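Local coordinates for acyl-coenzyme A thioesterase THEM4 (Rhodococcus sp., PDB 2OV9), which probably hydrolyses medium- and long-chain fatty acyl-coenzyme A thioesters to the free fatty acid and coenzyme A, as a hotdog-fold thioesterase, at residues N50-R53 with V54-L58; L76-M79 with W80-E83; L138-V141 with L142-N146. All coordinates share one frame; numbering follows the deposited sequence. Where two conformers were deposited one is given.

Contact 1. Residues N50-R53 with V54-L58; sequences NLER and VAEEL
R53 and E56 meet at about a right angle, three residues apart on the exposed side of the helix. NH1 of R53 donates to OE1 of E56 at 3.0 Å in a salt bridge. The oxygen lies at the edge of the guanidinium, in its plane, yet is met on its anti side, and the two flat groups stand 77° apart. R53 gets there with CG anti to the backbone N (chi1 176°) and a bend at chi2 that turns the chain along the helix. E57, in the modelled one of its two conformers, sets CG over one guanidinium face, 3.8 Å from R53 NE; its OE2, well out of that plane, probably adds only charge attraction. The E52 carboxylate approaches that of E56 to 4.5 Å, OE2 to OE2, a repulsion that the R53 charge probably eases. On the buried side, V54 lays CG2 against O of N50 at 3.4 Å. L51 packs on L65 of the second subunit, and E57 on its I61. Backbone bonds from V54 N to N50 O through E57 N to R53 O run i to i+4, and R53–E56 is an i to i+3 salt bridge on the first turns of an amphipathic alpha-helix.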
loop_
_atom_site.group_PDB
_atom_site.type_symbol
_atom_site.label_atom_id
_atom_site.label_comp_id
_atom_site.label_asym_id
_atom_site.label_seq_id
_atom_site.Cartn_x
_atom_site.Cartn_y
_atom_site.Cartn_z
ATOM N N ASN B 50 -2.353 25.169 15.041
ATOM C CA ASN B 50 -3.709 24.750 14.669
ATOM C C ASN B 50 -3.880 23.228 14.470
ATOM O O ASN B 50 -5.008 22.743 14.422
ATOM C CB ASN B 50 -4.155 25.427 13.382
ATOM C CG ASN B 50 -4.251 26.925 13.499
ATOM O OD1 ASN B 50 -3.370 27.646 13.025
ATOM N ND2 ASN B 50 -5.323 27.409 14.111
ATOM N N LEU B 51 -2.783 22.465 14.353
ATOM C CA LEU B 51 -2.912 21.024 14.210
ATOM C C LEU B 51 -3.566 20.376 15.428
ATOM O O LEU B 51 -4.113 19.285 15.321
ATOM C CB LEU B 51 -1.554 20.352 13.907
ATOM C CG LEU B 51 -0.974 20.582 12.503
ATOM C CD1 LEU B 51 0.486 20.115 12.449
ATOM C CD2 LEU B 51 -1.780 19.813 11.461
ATOM N N GLU B 52 -3.512 21.033 16.579
ATOM C CA GLU B 52 -4.231 20.540 17.749
ATOM C C GLU B 52 -5.756 20.476 17.502
ATOM O O GLU B 52 -6.400 19.442 17.722
ATOM C CB GLU B 52 -3.901 21.398 18.972
ATOM C CG GLU B 52 -4.677 21.003 20.218
ATOM C CD GLU B 52 -4.474 21.960 21.367
ATOM O OE1 GLU B 52 -3.709 22.948 21.228
ATOM O OE2 GLU B 52 -5.097 21.715 22.421
ATOM N N ARG B 53 -6.336 21.579 17.052
ATOM C CA ARG B 53 -7.759 21.619 16.739
ATOM C C ARG B 53 -8.074 20.714 15.528
ATOM O O ARG B 53 -9.075 20.000 15.529
ATOM C CB ARG B 53 -8.225 23.076 16.517
ATOM C CG ARG B 53 -9.704 23.239 16.082
ATOM C CD ARG B 53 -10.663 22.728 17.124
ATOM N NE ARG B 53 -11.966 22.443 16.532
ATOM C CZ ARG B 53 -12.861 21.594 17.032
ATOM N NH1 ARG B 53 -12.616 20.924 18.165
ATOM N NH2 ARG B 53 -14.014 21.425 16.399
ATOM N N VAL B 54 -7.206 20.709 14.523
ATOM C CA VAL B 54 -7.422 19.845 13.337
ATOM C C VAL B 54 -7.549 18.368 13.759
ATOM O O VAL B 54 -8.455 17.651 13.293
ATOM C CB VAL B 54 -6.313 20.057 12.283
ATOM C CG1 VAL B 54 -6.300 18.952 11.196
ATOM C CG2 VAL B 54 -6.467 21.443 11.647
ATOM N N ALA B 55 -6.685 17.924 14.669
ATOM C CA ALA B 55 -6.799 16.543 15.201
ATOM C C ALA B 55 -8.147 16.309 15.914
ATOM O O ALA B 55 -8.790 15.259 15.756
ATOM C CB ALA B 55 -5.645 16.228 16.104
ATOM N N GLU B 56 -8.597 17.288 16.694
ATOM C CA GLU B 56 -9.912 17.186 17.319
ATOM C C GLU B 56 -11.029 17.045 16.274
ATOM O O GLU B 56 -11.898 16.191 16.403
ATOM C CB GLU B 56 -10.149 18.372 18.235
ATOM C CG GLU B 56 -9.185 18.456 19.412
ATOM C CD GLU B 56 -9.428 19.680 20.271
ATOM O OE1 GLU B 56 -10.093 20.618 19.788
ATOM O OE2 GLU B 56 -8.971 19.716 21.439
ATOM N N GLU B 57 -10.978 17.861 15.227
ATOM C CA GLU B 57 -11.951 17.832 14.130
ATOM C C GLU B 57 -11.985 16.478 13.440
ATOM O O GLU B 57 -13.059 15.922 13.156
ATOM C CB GLU B 57 -11.568 18.846 13.071
ATOM C CG GLU B 57 -11.786 20.278 13.431
ATOM C CD GLU B 57 -11.553 21.162 12.239
ATOM O OE1 GLU B 57 -12.353 21.071 11.275
ATOM O OE2 GLU B 57 -10.560 21.927 12.270
ATOM N N LEU B 58 -10.801 15.954 13.149
ATOM C CA LEU B 58 -10.686 14.682 12.436
ATOM C C LEU B 58 -11.219 13.556 13.298
ATOM O O LEU B 58 -11.991 12.724 12.815
ATOM C CB LEU B 58 -9.248 14.394 12.018
ATOM C CG LEU B 58 -8.772 15.215 10.806
ATOM C CD1 LEU B 58 -7.265 15.113 10.691
ATOM C CD2 LEU B 58 -9.454 14.701 9.538
#

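Contact 2. Residues L76-M79 with W80-E83; sequences LIDM and WNGE
M79, a selenomethionine, bends back at chi3 (67°) so that its methyl CE lies over one face of the W80 ring, offset toward the rim. CE is 4.0 Å from the centroid of the six-membered ring, a CH-pi contact, while SE stands farther above the same face in a Met-aromatic arrangement. At the edge of the indole, in its plane, OD1 of D78 comes within 3.4 Å of W80 CE3 and also takes a weak bond from W80 N. What sets these groups is the turn of the backbone. O of D78 is gripped by two donors, N81 N at 3.1 Å and E83 N, from opposite faces of its plane, and G82 N bonds to M79 O; the positive phi of G82 (85°) suits a glycine. E83 closes the turn from its side chain: OE1 accepts D78 N at 2.8 Å, met from above the carboxylate plane. Farther out, W80 meets H130 of the second subunit edge-to-face, and M79 packs on H140 and V144 of its own chain. The chemistry is thus divided: polar bonds fix the turn, while the methyl CE meets the pi face, with selenium, in the place of the methionine sulfur, above it at a distance.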
loop_
_atom_site.group_PDB
_atom_site.type_symbol
_atom_site.label_atom_id
_atom_site.label_comp_id
_atom_site.label_asym_id
_atom_site.label_seq_id
_atom_site.Cartn_x
_atom_site.Cartn_y
_atom_site.Cartn_z
ATOM N N LEU B 76 -18.615 -8.384 0.403
ATOM C CA LEU B 76 -17.255 -8.213 -0.081
ATOM C C LEU B 76 -17.070 -9.207 -1.207
ATOM O O LEU B 76 -17.361 -10.391 -1.046
ATOM C CB LEU B 76 -16.239 -8.483 1.036
ATOM C CG LEU B 76 -16.265 -7.589 2.283
ATOM C CD1 LEU B 76 -15.392 -8.175 3.388
ATOM C CD2 LEU B 76 -15.854 -6.143 1.956
ATOM N N ILE B 77 -16.613 -8.712 -2.353
ATOM C CA ILE B 77 -16.317 -9.555 -3.497
ATOM C C ILE B 77 -14.969 -10.228 -3.246
ATOM O O ILE B 77 -13.945 -9.544 -3.150
ATOM C CB ILE B 77 -16.225 -8.726 -4.817
ATOM C CG1 ILE B 77 -17.365 -7.692 -4.939
ATOM C CG2 ILE B 77 -16.144 -9.645 -6.028
ATOM C CD1 ILE B 77 -18.678 -8.202 -5.545
ATOM N N ASP B 78 -14.966 -11.557 -3.117
ATOM C CA ASP B 78 -13.704 -12.298 -3.118
ATOM C C ASP B 78 -13.307 -12.589 -4.558
ATOM O O ASP B 78 -13.716 -13.604 -5.141
ATOM C CB ASP B 78 -13.774 -13.599 -2.300
ATOM C CG ASP B 78 -12.382 -14.216 -2.045
ATOM O OD1 ASP B 78 -11.369 -13.656 -2.534
ATOM O OD2 ASP B 78 -12.303 -15.262 -1.348
HETATM N N MSE B 79 -12.515 -11.675 -5.117
HETATM C CA MSE B 79 -11.967 -11.785 -6.468
HETATM C C MSE B 79 -11.121 -13.037 -6.645
HETATM O O MSE B 79 -11.152 -13.674 -7.697
HETATM C CB MSE B 79 -11.100 -10.555 -6.764
HETATM C CG MSE B 79 -10.583 -10.476 -8.189
HETATM SE SE MSE B 79 -9.733 -8.764 -8.554
HETATM C CE MSE B 79 -8.174 -8.918 -7.385
ATOM N N TRP B 80 -10.356 -13.372 -5.610
ATOM C CA TRP B 80 -9.433 -14.514 -5.645
ATOM C C TRP B 80 -10.181 -15.851 -5.556
ATOM O O TRP B 80 -9.576 -16.922 -5.654
ATOM C CB TRP B 80 -8.379 -14.377 -4.529
ATOM C CG TRP B 80 -7.579 -13.128 -4.675
ATOM C CD1 TRP B 80 -6.445 -12.964 -5.411
ATOM C CD2 TRP B 80 -7.896 -11.840 -4.131
ATOM N NE1 TRP B 80 -6.012 -11.657 -5.340
ATOM C CE2 TRP B 80 -6.890 -10.944 -4.564
ATOM C CE3 TRP B 80 -8.921 -11.359 -3.308
ATOM C CZ2 TRP B 80 -6.877 -9.594 -4.194
ATOM C CZ3 TRP B 80 -8.910 -10.007 -2.950
ATOM C CH2 TRP B 80 -7.895 -9.145 -3.393
ATOM N N ASN B 81 -11.499 -15.763 -5.377
ATOM C CA ASN B 81 -12.382 -16.936 -5.343
ATOM C C ASN B 81 -13.353 -16.955 -6.529
ATOM O O ASN B 81 -14.306 -17.728 -6.545
ATOM C CB ASN B 81 -13.149 -16.989 -4.020
ATOM C CG ASN B 81 -13.829 -18.321 -3.798
ATOM O OD1 ASN B 81 -15.015 -18.378 -3.465
ATOM N ND2 ASN B 81 -13.089 -19.406 -4.006
ATOM N N GLY B 82 -13.108 -16.086 -7.513
ATOM C CA GLY B 82 -13.893 -16.064 -8.742
ATOM C C GLY B 82 -15.184 -15.262 -8.700
ATOM O O GLY B 82 -16.046 -15.419 -9.578
ATOM N N GLU B 83 -15.308 -14.390 -7.701
ATOM C CA GLU B 83 -16.539 -13.625 -7.465
ATOM C C GLU B 83 -16.618 -12.301 -8.235
ATOM O O GLU B 83 -17.646 -11.618 -8.190
ATOM C CB GLU B 83 -16.735 -13.380 -5.968
ATOM C CG GLU B 83 -16.862 -14.661 -5.168
ATOM C CD GLU B 83 -17.096 -14.437 -3.678
ATOM O OE1 GLU B 83 -17.160 -13.270 -3.229
ATOM O OE2 GLU B 83 -17.213 -15.447 -2.949
#

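Contact 3. Residues L138-V141 with L142-N146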
loop_
_atom_site.group_PDB
_atom_site.type_symbol
_atom_site.label_atom_id
_atom_site.label_comp_id
_atom_site.label_asym_id
_atom_site.label_seq_id
_atom_site.Cartn_x
_atom_site.Cartn_y
_atom_site.Cartn_z
ATOM N N LEU B 138 0.961 -3.918 -8.773
ATOM C CA LEU B 138 1.136 -5.011 -9.768
ATOM C C LEU B 138 0.461 -6.302 -9.287
ATOM O O LEU B 138 -0.199 -6.991 -10.059
ATOM C CB LEU B 138 2.623 -5.251 -10.112
ATOM C CG LEU B 138 3.186 -4.219 -11.117
ATOM C CD1 LEU B 138 4.685 -4.319 -11.210
ATOM C CD2 LEU B 138 2.588 -4.423 -12.488
ATOM N N ASP B 139 0.618 -6.623 -8.008
ATOM C CA ASP B 139 -0.076 -7.777 -7.459
ATOM C C ASP B 139 -1.583 -7.703 -7.784
ATOM O O ASP B 139 -2.165 -8.640 -8.367
ATOM C CB ASP B 139 0.150 -7.856 -5.946
ATOM C CG ASP B 139 -0.587 -9.012 -5.312
ATOM O OD1 ASP B 139 -0.097 -10.144 -5.398
ATOM O OD2 ASP B 139 -1.665 -8.804 -4.738
ATOM N N HIS B 140 -2.213 -6.593 -7.403
ATOM C CA HIS B 140 -3.628 -6.397 -7.673
ATOM C C HIS B 140 -4.014 -6.470 -9.145
ATOM O O HIS B 140 -5.000 -7.115 -9.501
ATOM C CB HIS B 140 -4.138 -5.060 -7.130
ATOM C CG HIS B 140 -5.627 -5.018 -7.050
ATOM N ND1 HIS B 140 -6.325 -5.660 -6.049
ATOM C CD2 HIS B 140 -6.554 -4.516 -7.898
ATOM C CE1 HIS B 140 -7.622 -5.517 -6.258
ATOM N NE2 HIS B 140 -7.789 -4.811 -7.364
ATOM N N VAL B 141 -3.271 -5.772 -9.999
ATOM C CA VAL B 141 -3.506 -5.870 -11.436
ATOM C C VAL B 141 -3.504 -7.306 -11.958
ATOM O O VAL B 141 -4.330 -7.644 -12.817
ATOM C CB VAL B 141 -2.500 -5.006 -12.237
ATOM C CG1 VAL B 141 -2.761 -5.143 -13.723
ATOM C CG2 VAL B 141 -2.694 -3.558 -11.835
ATOM N N LEU B 142 -2.570 -8.138 -11.469
ATOM C CA LEU B 142 -2.541 -9.561 -11.865
ATOM C C LEU B 142 -3.832 -10.268 -11.449
ATOM O O LEU B 142 -4.361 -11.086 -12.202
ATOM C CB LEU B 142 -1.329 -10.320 -11.261
ATOM C CG LEU B 142 0.077 -9.820 -11.638
ATOM C CD1 LEU B 142 1.119 -10.793 -11.117
ATOM C CD2 LEU B 142 0.185 -9.660 -13.141
ATOM N N GLY B 143 -4.329 -9.952 -10.255
ATOM C CA GLY B 143 -5.638 -10.472 -9.808
ATOM C C GLY B 143 -6.779 -10.095 -10.735
ATOM O O GLY B 143 -7.649 -10.903 -11.047
ATOM N N VAL B 144 -6.780 -8.846 -11.174
ATOM C CA VAL B 144 -7.806 -8.366 -12.068
ATOM C C VAL B 144 -7.642 -9.006 -13.439
ATOM O O VAL B 144 -8.638 -9.367 -14.072
ATOM C CB VAL B 144 -7.761 -6.826 -12.187
ATOM C CG1 VAL B 144 -8.784 -6.329 -13.193
ATOM C CG2 VAL B 144 -8.006 -6.177 -10.824
ATOM N N ALA B 145 -6.398 -9.126 -13.914
ATOM C CA ALA B 145 -6.134 -9.793 -15.199
ATOM C C ALA B 145 -6.619 -11.223 -15.161
ATOM O O ALA B 145 -7.189 -11.724 -16.125
ATOM C CB ALA B 145 -4.666 -9.735 -15.567
ATOM N N ASN B 146 -6.422 -11.900 -14.041
ATOM C CA ASN B 146 -6.981 -13.231 -13.918
ATOM C C ASN B 146 -8.510 -13.263 -13.976
ATOM O O ASN B 146 -9.075 -14.146 -14.618
ATOM C CB ASN B 146 -6.486 -13.921 -12.639
ATOM C CG ASN B 146 -5.003 -14.278 -12.694
ATOM O OD1 ASN B 146 -4.424 -14.381 -13.764
ATOM N ND2 ASN B 146 -4.403 -14.524 -11.532
#
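H140 and V144, one helical turn apart, are brought together by two first torsions: H140 carries CG opposite its backbone N (chi1 -164°), whereas V144 sets CG2 opposite the carbonyl carbon and beside N. The imidazole crosses the valine obliquely, and V144 CG2 lies 3.7 Å from both CD2 and NE2 of H140. The same methyl rests on O of H140 at 3.4 Å, an atom that also accepts the backbone bond from V144 N. The polar end of the ring has its partner elsewhere: ND1 of H140 is hydrogen-bonded to NE2 of H130 of the second subunit. This stretch belongs to the long central helix of the hotdog fold, 131-148, around which the antiparallel sheet curls, and the face opposite the histidine looks to the strands. There L142 bends over the preceding turn, its CG 3.3 Å from O of L138 and its CB 3.4 Å from O of D139. The L142 side chain packs on L158, T188 and F207 on three strands, and L138 meets V201, V203 and I192 on the same sheet. With L142 cut back to an alanine, a gap would probably open between helix and sheet, and L158, T188 and F207 would lose that packing partner. Between these faces G143 sends N to D139 O at 3.2 Å.

In the fold
The three contacts follow one another in series along the chain. Contact 1 opens helix 51-67 in the N-terminal helical domain, contact 2 lies in the loop between that helix and strand 105-106, and contact 3 occupies the hotdog helix 131-148. Contact 1 stands apart, its centre 39 Å from that of contact 2 and 38 Å from that of contact 3, on the opposite side of the chain's centre from contact 3. Contacts 2 and 3 have centres 12 Å apart and touch, with M79 CE 3.6 Å from H140 CE1. All three reach the second subunit, and H130 of that subunit meets both W80 and H140, so dimer contacts involve the helical region as well as the thioesterase fold.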